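Local coordinates for protein glycoside hydrolase, GH17 family (Formosa sp. Hel1_33_131, PDB 6FCG) that probably hydrolyses internal beta-1,3-glucosidic bonds of laminarin, the storage glucan of microalgae, acting as an endo-laminarinase of glycoside hydrolase family 17, at residues 95-98 / 99-103; 173-176 / 177-180; 270-273 / 274-278; 357-360 / 361-364. All coordinates share one frame; numbering follows the deposited sequence.

Contact 1 of 4, residues 95-98 / 99-103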
loop_
_atom_site.group_PDB
_atom_site.type_symbol
_atom_site.label_atom_id
_atom_site.label_comp_id
_atom_site.label_asym_id
_atom_site.label_seq_id
_atom_site.Cartn_x
_atom_site.Cartn_y
_atom_site.Cartn_z
ATOM N N HIS A 95 -34.142 -11.536 28.013
ATOM C CA HIS A 95 -33.925 -12.619 27.067
ATOM C C HIS A 95 -33.828 -14.041 27.674
ATOM O O HIS A 95 -34.527 -14.937 27.253
ATOM C CB HIS A 95 -32.683 -12.240 26.255
ATOM C CG HIS A 95 -32.234 -13.264 25.267
ATOM N ND1 HIS A 95 -31.083 -14.009 25.435
ATOM C CD2 HIS A 95 -32.737 -13.619 24.066
ATOM C CE1 HIS A 95 -30.919 -14.812 24.399
ATOM N NE2 HIS A 95 -31.915 -14.601 23.563
ATOM N N THR A 96 -32.975 -14.247 28.670
ATOM C CA THR A 96 -32.755 -15.575 29.224
ATOM C C THR A 96 -33.988 -16.074 29.945
ATOM O O THR A 96 -34.360 -17.227 29.837
ATOM C CB THR A 96 -31.563 -15.545 30.179
ATOM O OG1 THR A 96 -30.383 -15.288 29.403
ATOM C CG2 THR A 96 -31.425 -16.845 30.986
ATOM N N SER A 97 -34.566 -15.193 30.746
ATOM C CA SER A 97 -35.808 -15.437 31.449
ATOM C C SER A 97 -36.920 -15.806 30.468
ATOM O O SER A 97 -37.711 -16.717 30.713
ATOM C CB SER A 97 -36.157 -14.182 32.269
ATOM O OG SER A 97 -37.468 -14.213 32.757
ATOM N N ASN A 98 -36.995 -15.101 29.358
ATOM C CA ASN A 98 -38.006 -15.418 28.356
ATOM C C ASN A 98 -37.767 -16.761 27.658
ATOM O O ASN A 98 -38.739 -17.413 27.269
ATOM C CB ASN A 98 -38.156 -14.289 27.345
ATOM C CG ASN A 98 -38.727 -13.037 27.978
ATOM O OD1 ASN A 98 -39.528 -13.105 28.907
ATOM N ND2 ASN A 98 -38.354 -11.906 27.463
ATOM N N ILE A 99 -36.510 -17.188 27.531
ATOM C CA ILE A 99 -36.225 -18.483 26.933
ATOM C C ILE A 99 -36.746 -19.570 27.862
ATOM O O ILE A 99 -37.365 -20.534 27.421
ATOM C CB ILE A 99 -34.740 -18.666 26.639
ATOM C CG1 ILE A 99 -34.316 -17.631 25.574
ATOM C CG2 ILE A 99 -34.450 -20.065 26.099
ATOM C CD1 ILE A 99 -32.825 -17.472 25.401
ATOM N N LEU A 100 -36.515 -19.399 29.152
ATOM C CA LEU A 100 -37.025 -20.346 30.140
ATOM C C LEU A 100 -38.548 -20.405 30.100
ATOM O O LEU A 100 -39.108 -21.507 30.111
ATOM C CB LEU A 100 -36.496 -20.007 31.530
ATOM C CG LEU A 100 -34.990 -20.230 31.716
ATOM C CD1 LEU A 100 -34.457 -19.518 32.941
ATOM C CD2 LEU A 100 -34.646 -21.722 31.790
ATOM N N LYS A 101 -39.216 -19.252 29.976
ATOM C CA LYS A 101 -40.681 -19.230 29.858
ATOM C C LYS A 101 -41.178 -19.989 28.631
ATOM O O LYS A 101 -42.157 -20.757 28.710
ATOM C CB LYS A 101 -41.240 -17.794 29.854
ATOM C CG LYS A 101 -41.268 -17.204 31.250
ATOM C CD LYS A 101 -41.582 -15.713 31.315
ATOM C CE LYS A 101 -41.162 -15.219 32.699
ATOM N NZ LYS A 101 -41.469 -13.795 32.919
ATOM N N ALA A 102 -40.471 -19.773 27.536
ATOM C CA ALA A 102 -40.765 -20.393 26.273
ATOM C C ALA A 102 -40.607 -21.887 26.340
ATOM O O ALA A 102 -41.466 -22.609 25.839
ATOM C CB ALA A 102 -39.858 -19.837 25.186
ATOM N N ILE A 103 -39.515 -22.349 26.944
ATOM C CA ILE A 103 -39.276 -23.774 27.074
ATOM C C ILE A 103 -40.360 -24.374 27.959
ATOM O O ILE A 103 -40.891 -25.437 27.632
ATOM C CB ILE A 103 -37.868 -24.090 27.624
ATOM C CG1 ILE A 103 -36.803 -23.654 26.589
ATOM C CG2 ILE A 103 -37.696 -25.574 27.938
ATOM C CD1 ILE A 103 -35.375 -23.743 27.066
#

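Contact 2 of 4, residues 173-176 / 177-180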
loop_
_atom_site.group_PDB
_atom_site.type_symbol
_atom_site.label_atom_id
_atom_site.label_comp_id
_atom_site.label_asym_id
_atom_site.label_seq_id
_atom_site.Cartn_x
_atom_site.Cartn_y
_atom_site.Cartn_z
ATOM N N LYS A 173 -7.259 -11.522 29.637
ATOM C CA LYS A 173 -6.640 -10.190 29.805
ATOM C C LYS A 173 -6.851 -9.235 28.613
ATOM O O LYS A 173 -6.698 -8.042 28.768
ATOM C CB LYS A 173 -5.155 -10.311 30.063
ATOM C CG LYS A 173 -4.762 -11.224 31.224
ATOM C CD LYS A 173 -5.224 -10.739 32.572
ATOM C CE LYS A 173 -4.599 -11.572 33.681
ATOM N NZ LYS A 173 -5.336 -11.311 34.951
ATOM N N TRP A 174 -7.201 -9.780 27.450
ATOM C CA TRP A 174 -7.562 -8.986 26.290
ATOM C C TRP A 174 -9.020 -8.514 26.221
ATOM O O TRP A 174 -9.359 -7.737 25.353
ATOM C CB TRP A 174 -7.154 -9.687 24.964
ATOM C CG TRP A 174 -7.549 -11.157 24.750
ATOM C CD1 TRP A 174 -6.702 -12.232 24.754
ATOM C CD2 TRP A 174 -8.871 -11.684 24.429
ATOM N NE1 TRP A 174 -7.412 -13.395 24.481
ATOM C CE2 TRP A 174 -8.730 -13.084 24.262
ATOM C CE3 TRP A 174 -10.157 -11.100 24.273
ATOM C CZ2 TRP A 174 -9.795 -13.887 23.973
ATOM C CZ3 TRP A 174 -11.215 -11.902 23.978
ATOM C CH2 TRP A 174 -11.041 -13.280 23.841
ATOM N N ALA A 175 -9.878 -8.951 27.129
ATOM C CA ALA A 175 -11.239 -8.443 27.179
ATOM C C ALA A 175 -11.242 -7.089 27.917
ATOM O O ALA A 175 -11.790 -6.946 29.031
ATOM C CB ALA A 175 -12.167 -9.447 27.856
ATOM N N ALA A 176 -10.703 -6.091 27.218
ATOM C CA ALA A 176 -10.371 -4.787 27.789
ATOM C C ALA A 176 -11.535 -4.050 28.393
ATOM O O ALA A 176 -11.375 -3.262 29.305
ATOM C CB ALA A 176 -9.709 -3.907 26.739
ATOM N N SER A 177 -12.714 -4.288 27.873
ATOM C CA SER A 177 -13.892 -3.574 28.350
ATOM C C SER A 177 -14.365 -3.950 29.730
ATOM O O SER A 177 -15.084 -3.148 30.327
ATOM C CB SER A 177 -15.066 -3.741 27.377
ATOM O OG SER A 177 -14.939 -2.797 26.344
ATOM N N TYR A 178 -14.038 -5.141 30.222
ATOM C CA TYR A 178 -14.690 -5.619 31.458
ATOM C C TYR A 178 -13.986 -6.664 32.315
ATOM O O TYR A 178 -14.540 -7.059 33.345
ATOM C CB TYR A 178 -16.083 -6.178 31.106
ATOM C CG TYR A 178 -16.054 -7.462 30.268
ATOM C CD1 TYR A 178 -15.839 -7.431 28.875
ATOM C CD2 TYR A 178 -16.255 -8.702 30.865
ATOM C CE1 TYR A 178 -15.817 -8.609 28.129
ATOM C CE2 TYR A 178 -16.237 -9.869 30.116
ATOM C CZ TYR A 178 -16.020 -9.827 28.763
ATOM O OH TYR A 178 -16.016 -11.001 28.071
ATOM N N PHE A 179 -12.787 -7.098 31.944
ATOM C CA PHE A 179 -12.235 -8.278 32.586
ATOM C C PHE A 179 -11.958 -8.074 34.065
ATOM O O PHE A 179 -11.713 -6.966 34.522
ATOM C CB PHE A 179 -11.017 -8.832 31.840
ATOM C CG PHE A 179 -9.714 -8.123 32.125
ATOM C CD1 PHE A 179 -8.901 -8.541 33.180
ATOM C CD2 PHE A 179 -9.228 -7.144 31.264
ATOM C CE1 PHE A 179 -7.679 -7.917 33.424
ATOM C CE2 PHE A 179 -8.001 -6.536 31.495
ATOM C CZ PHE A 179 -7.229 -6.914 32.581
ATOM N N VAL A 180 -11.986 -9.173 34.789
ATOM C CA VAL A 180 -11.746 -9.196 36.217
ATOM C C VAL A 180 -10.625 -10.208 36.537
ATOM O O VAL A 180 -10.207 -11.031 35.687
ATOM C CB VAL A 180 -13.064 -9.526 36.997
ATOM C CG1 VAL A 180 -14.054 -8.423 36.767
ATOM C CG2 VAL A 180 -13.638 -10.910 36.625
HETATM O O HOH W 1 -7.833 -12.342 34.821
#

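Contact 3 of 4, residues 270-273 / 274-278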
loop_
_atom_site.group_PDB
_atom_site.type_symbol
_atom_site.label_atom_id
_atom_site.label_comp_id
_atom_site.label_asym_id
_atom_site.label_seq_id
_atom_site.Cartn_x
_atom_site.Cartn_y
_atom_site.Cartn_z
ATOM N N ILE A 270 -8.434 -27.723 0.986
ATOM C CA ILE A 270 -9.343 -27.225 2.009
ATOM C C ILE A 270 -9.458 -28.228 3.171
ATOM O O ILE A 270 -9.316 -27.835 4.324
ATOM C CB ILE A 270 -10.718 -26.825 1.409
ATOM C CG1 ILE A 270 -10.539 -25.557 0.580
ATOM C CG2 ILE A 270 -11.746 -26.572 2.509
ATOM C CD1 ILE A 270 -11.766 -25.121 -0.181
ATOM N N ASP A 271 -9.697 -29.507 2.866
ATOM C CA ASP A 271 -9.775 -30.553 3.899
ATOM C C ASP A 271 -8.558 -30.565 4.832
ATOM O O ASP A 271 -8.711 -30.600 6.049
ATOM C CB ASP A 271 -9.956 -31.947 3.276
ATOM C CG ASP A 271 -11.379 -32.203 2.759
ATOM O OD1 ASP A 271 -12.338 -31.575 3.262
ATOM O OD2 ASP A 271 -11.540 -33.073 1.855
ATOM N N ILE A 272 -7.367 -30.526 4.258
ATOM C CA ILE A 272 -6.108 -30.576 5.020
ATOM C C ILE A 272 -5.963 -29.341 5.878
ATOM O O ILE A 272 -5.546 -29.428 7.030
ATOM C CB ILE A 272 -4.876 -30.701 4.069
ATOM C CG1 ILE A 272 -4.787 -32.120 3.543
ATOM C CG2 ILE A 272 -3.552 -30.357 4.749
ATOM C CD1 ILE A 272 -4.011 -32.226 2.251
ATOM N N ALA A 273 -6.277 -28.184 5.304
ATOM C CA ALA A 273 -6.134 -26.928 6.023
ATOM C C ALA A 273 -7.126 -26.854 7.190
ATOM O O ALA A 273 -6.745 -26.461 8.299
ATOM C CB ALA A 273 -6.338 -25.754 5.087
ATOM N N MET A 274 -8.376 -27.241 6.919
ATOM C CA MET A 274 -9.397 -27.277 7.935
ATOM C C MET A 274 -9.122 -28.320 9.021
ATOM O O MET A 274 -9.444 -28.081 10.190
ATOM C CB MET A 274 -10.788 -27.484 7.330
ATOM C CG MET A 274 -11.325 -26.276 6.569
ATOM S SD MET A 274 -11.142 -24.702 7.429
ATOM C CE MET A 274 -12.285 -24.964 8.780
ATOM N N ASN A 275 -8.519 -29.445 8.664
ATOM C CA ASN A 275 -8.074 -30.378 9.680
ATOM C C ASN A 275 -7.046 -29.776 10.634
ATOM O O ASN A 275 -7.078 -30.030 11.833
ATOM C CB ASN A 275 -7.532 -31.665 9.074
ATOM C CG ASN A 275 -7.305 -32.724 10.139
ATOM O OD1 ASN A 275 -8.239 -33.427 10.532
ATOM N ND2 ASN A 275 -6.070 -32.838 10.623
ATOM N N ARG A 276 -6.134 -28.966 10.116
ATOM C CA ARG A 276 -5.186 -28.277 10.987
ATOM C C ARG A 276 -5.900 -27.343 11.990
ATOM O O ARG A 276 -5.434 -27.188 13.125
ATOM C CB ARG A 276 -4.117 -27.513 10.179
ATOM C CG ARG A 276 -2.888 -28.337 9.791
ATOM C CD ARG A 276 -1.803 -27.450 9.167
ATOM N NE ARG A 276 -2.212 -26.950 7.848
ATOM C CZ ARG A 276 -1.982 -27.553 6.676
ATOM N NH1 ARG A 276 -1.312 -28.696 6.603
ATOM N NH2 ARG A 276 -2.434 -27.011 5.546
ATOM N N ALA A 277 -6.983 -26.707 11.551
ATOM C CA ALA A 277 -7.774 -25.830 12.387
ATOM C C ALA A 277 -8.431 -26.594 13.522
ATOM O O ALA A 277 -8.488 -26.115 14.667
ATOM C CB ALA A 277 -8.831 -25.119 11.548
ATOM N N LYS A 278 -8.972 -27.762 13.204
ATOM C CA LYS A 278 -9.542 -28.640 14.221
ATOM C C LYS A 278 -8.474 -29.050 15.230
ATOM O O LYS A 278 -8.653 -28.932 16.424
ATOM C CB LYS A 278 -10.148 -29.873 13.574
ATOM C CG LYS A 278 -10.522 -30.998 14.523
ATOM C CD LYS A 278 -10.005 -32.309 13.966
ATOM C CE LYS A 278 -10.652 -33.464 14.705
ATOM N NZ LYS A 278 -10.084 -34.791 14.344
#

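Contact 4 of 4, residues 357-360 / 361-364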
loop_
_atom_site.group_PDB
_atom_site.type_symbol
_atom_site.label_atom_id
_atom_site.label_comp_id
_atom_site.label_asym_id
_atom_site.label_seq_id
_atom_site.Cartn_x
_atom_site.Cartn_y
_atom_site.Cartn_z
ATOM N N TRP A 357 -27.007 -7.844 15.840
ATOM C CA TRP A 357 -26.689 -6.762 16.808
ATOM C C TRP A 357 -25.198 -6.733 17.261
ATOM O O TRP A 357 -24.799 -5.784 17.916
ATOM C CB TRP A 357 -27.590 -6.862 18.059
ATOM C CG TRP A 357 -27.462 -8.177 18.760
ATOM C CD1 TRP A 357 -28.210 -9.277 18.553
ATOM C CD2 TRP A 357 -26.515 -8.521 19.777
ATOM N NE1 TRP A 357 -27.798 -10.297 19.371
ATOM C CE2 TRP A 357 -26.747 -9.863 20.124
ATOM C CE3 TRP A 357 -25.501 -7.827 20.432
ATOM C CZ2 TRP A 357 -25.989 -10.537 21.072
ATOM C CZ3 TRP A 357 -24.747 -8.496 21.381
ATOM C CH2 TRP A 357 -24.995 -9.848 21.691
ATOM N N LYS A 358 -24.427 -7.778 16.960
ATOM C CA LYS A 358 -23.120 -7.954 17.571
ATOM C C LYS A 358 -22.094 -7.019 16.983
ATOM O O LYS A 358 -21.195 -6.568 17.687
ATOM C CB LYS A 358 -22.650 -9.408 17.481
ATOM C CG LYS A 358 -23.377 -10.309 18.465
ATOM C CD LYS A 358 -23.478 -11.758 17.981
ATOM C CE LYS A 358 -22.582 -12.778 18.671
ATOM N NZ LYS A 358 -21.332 -12.339 19.302
ATOM N N ASP A 359 -22.201 -6.772 15.692
ATOM C CA ASP A 359 -21.463 -5.706 15.015
ATOM C C ASP A 359 -22.541 -4.875 14.287
ATOM O O ASP A 359 -22.708 -4.944 13.072
ATOM C CB ASP A 359 -20.392 -6.293 14.058
ATOM C CG ASP A 359 -19.372 -5.260 13.561
ATOM O OD1 ASP A 359 -19.563 -4.034 13.771
ATOM O OD2 ASP A 359 -18.378 -5.703 12.929
ATOM N N ALA A 360 -23.274 -4.109 15.090
ATOM C CA ALA A 360 -24.493 -3.433 14.650
ATOM C C ALA A 360 -24.287 -2.520 13.446
ATOM O O ALA A 360 -25.080 -2.545 12.531
ATOM C CB ALA A 360 -25.098 -2.658 15.813
ATOM N N HIS A 361 -23.206 -1.739 13.459
ATOM C CA HIS A 361 -22.942 -0.755 12.415
ATOM C C HIS A 361 -22.181 -1.284 11.231
ATOM O O HIS A 361 -21.824 -0.532 10.355
ATOM C CB HIS A 361 -22.230 0.452 13.002
ATOM C CG HIS A 361 -23.100 1.251 13.902
ATOM N ND1 HIS A 361 -23.120 1.074 15.265
ATOM C CD2 HIS A 361 -24.012 2.214 13.633
ATOM C CE1 HIS A 361 -24.002 1.896 15.807
ATOM N NE2 HIS A 361 -24.556 2.602 14.838
ATOM N N ASN A 362 -21.918 -2.577 11.191
ATOM C CA ASN A 362 -21.272 -3.192 10.035
ATOM C C ASN A 362 -21.809 -4.594 9.784
ATOM O O ASN A 362 -21.303 -5.561 10.345
ATOM C CB ASN A 362 -19.767 -3.222 10.277
ATOM C CG ASN A 362 -19.007 -3.867 9.142
ATOM O OD1 ASN A 362 -19.533 -4.152 8.071
ATOM N ND2 ASN A 362 -17.739 -4.022 9.346
ATOM N N SER A 363 -22.820 -4.712 8.936
ATOM C CA SER A 363 -23.493 -6.018 8.762
ATOM C C SER A 363 -22.614 -7.134 8.212
ATOM O O SER A 363 -22.865 -8.285 8.513
ATOM C CB SER A 363 -24.782 -5.880 7.934
ATOM O OG SER A 363 -24.566 -4.959 6.895
ATOM N N GLY A 364 -21.586 -6.778 7.434
ATOM C CA GLY A 364 -20.583 -7.723 6.945
ATOM C C GLY A 364 -19.566 -8.205 7.975
ATOM O O GLY A 364 -18.740 -9.074 7.663
HETATM O O HOH W 2 -20.487 -1.825 14.855
#

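Contact 1 of 4, residues 95-98 / 99-103
The imidazole of His95 carries the CD1 methyl of Ile99 over one face, 3.7 Å from the ring centroid and 23° off the ring normal. This is a CH-pi contact, offset toward the CE1-NE2 side: CD1 lies 3.4 Å from CE1 and 3.5 Å from NE2 of His95. The imidazole also stacks with the ring of Tyr57, and NE2 is hydrogen-bonded to the backbone N of Gly56, so histidine combines an aromatic surface with a polar end. Because CG of His95 is anti to the backbone N (chi1 177°), the ring hangs beside the carbonyl carbon, near the residue one turn later. Cutting this side chain back to alanine is likely to leave Ile99 CD1 without its aromatic platform and the amide of Gly56 without its acceptor. Ile99, branched and apolar, suits a buried position between His95, Leu71 and Met117. Its own amide donates to His95 O at 3.0 Å, and Leu100 N to Thr96 O at 3.1 Å. Thr96 places its OG1 on Asn90 O. On the more open flank, Ser97 OG and Lys101 CE approach to 3.8 Å, the extended lysine chain lying along the surface. Such i to i+4 pairing marks the first turns of helix 95-109, the helical part of the beta-alpha-beta crossover that joins strands 83-87 and 116-121 of the TIM barrel.

Contact 2 of 4, residues 173-176 / 177-180
Past Ser177, which rests on Trp129, the amide of Tyr178 turns back to Ala175 O, donating to it at 3.1 Å, almost straight at hydrogen (172°) but from above the carbonyl plane. The phenol ring of Tyr178 swings back so that CE1 lies 3.8 Å from the CB of Ala175, an apolar touch between a small buried methyl and the ring. The Tyr178 hydroxyl is hydrogen-bonded to Asn168 O. Phe179 adds a second bond to the same oxygen, Phe179 N to Ala175 O at 3.1 Å, so two donors grip that carbonyl. With CG set between its own N and C (chi1 81°), the Phe179 ring is folded back over the chain: Lys173 CA sits 4.1 Å above the centre of one face in a CH-pi contact, while Ala175 O lies in the ring plane, at the edge. The aliphatic CD of Lys173 also reaches CE1 of Phe179, at 3.8 Å, the two side chains crossing at about a right angle. Val180 ends the segment, its O receiving a water that in turn accepts from Lys173 NZ. Ala175 is the centre of an inverse gamma turn; after it, the chain reverses with Ala175 O held by the amides of Tyr178 and Phe179. All this lies in the loop after strand 161-168, at the C-terminal end of the barrel strands where TIM-barrel glycosidases place their active sites.

Contact 3 of 4, residues 270-273 / 274-278
Ile272 and Arg276 meet one turn apart on helix 266-294, a long helix of the TIM barrel running between strands 238-241 and 301-305. The arginine chain is bent at chi3 (-69°), which folds the guanidinium back over the preceding turn. There its NH1 lies 3.3 Å from the CG2 methyl of Ile272, and NH2 stands 4.1 Å from the CB of Ala273. The carbonyl oxygen of Ile272 lies over the centre of one guanidinium face, while the same oxygen accepts the backbone amide of Arg276 at 3.2 Å. The methyl of Ala273 is probably small enough to let the guanidinium lie over this turn.

On another flank Ile270 and Met274 run side by side in the same direction, Ile270 CG2 touching Met274 CG at 4.1 Å. Met274 is bent at both chi2 and chi3; its flexible thioether chain suits a buried place among Lys328, Ile331 and Phe332 of helix 326-342 and Trp255 and Trp308 in loops. Ile270 also packs on Ile331 and on Leu415 of a second subunit.

Outside this first shell, NH2 of Arg276 makes a salt bridge to Glu261 and a hydrogen bond to Gly256 O, which probably hold the guanidinium in its folded pose, and Ile272 in turn packs on Glu261 and Leu264. Beneath all this, the backbone bond from Met274 N to Ile270 O spans 2.8 Å with an angle of 169° at hydrogen.

Contact 4 of 4, residues 357-360 / 361-364
Asp359 and Asn362 make the close part of this contact. The amide of Asn362 donates to Asp359 O at 3.1 Å, the donor standing well above the carbonyl plane (54° out of it). Beyond the backbone, OD1 of Asp359 lies against the CB of Asn362 at 3.6 Å, with CG anti to the Asp359 backbone N (chi1 -167°), which brings the carboxylate alongside the turn. The two polar ends are not joined directly: Asn362 ND2 stays 4.0 Å from Asp359 OD2, and the carboxylate and amide planes are 73° apart. Asn362 instead spends its OD1 on Asn313, whose ND2 it binds.

The bond from Asn362 N closes a type I beta turn from Asp359 to Asn362, with Ala360 and His361 at its corners, in the long loop between helices 326-342 and 384-388. Alanine suits the first corner in that its methyl asks little of its surroundings at a partly exposed place, and its backbone takes the helical conformation a type I turn needs there.

The other side is wetter. A water donates to Asp359 OD1 at 2.6 Å and accepts from His361 N at 3.1 Å, linking the carboxylate to a corner amide that the turn itself leaves outside its closing bond. A leucine in place of Asp359 would probably deprive the water of its carboxylate acceptor and so weaken the bridge to His361 N. His361, exposed at its corner, packs on Lys424 of a fourth subunit, where Asp359 also meets Glu425 of that same subunit.

How the contacts relate
The four contacts follow one another along the chain in the order 1, 2, 3, 4, all within the family 17 barrel. Contacts 1 and 3 lie on separate helices, 95-109 and 266-294, that pack round the parallel sheet; their centres are 37 Å apart, on opposite sides of the chain's centre. Contacts 2 and 4 are turns in loops, the former following strand 161-168, and their centres lie 21 Å apart. None touches another; the nearest approach is between contacts 1 and 4, about 7 Å between nearest atoms, and Tyr57 bridges them, stacking with His95 and meeting Trp357 edge-to-face. Contacts 3 and 4 also meet neighbouring subunits, so they belong to the assembly as well as the barrel.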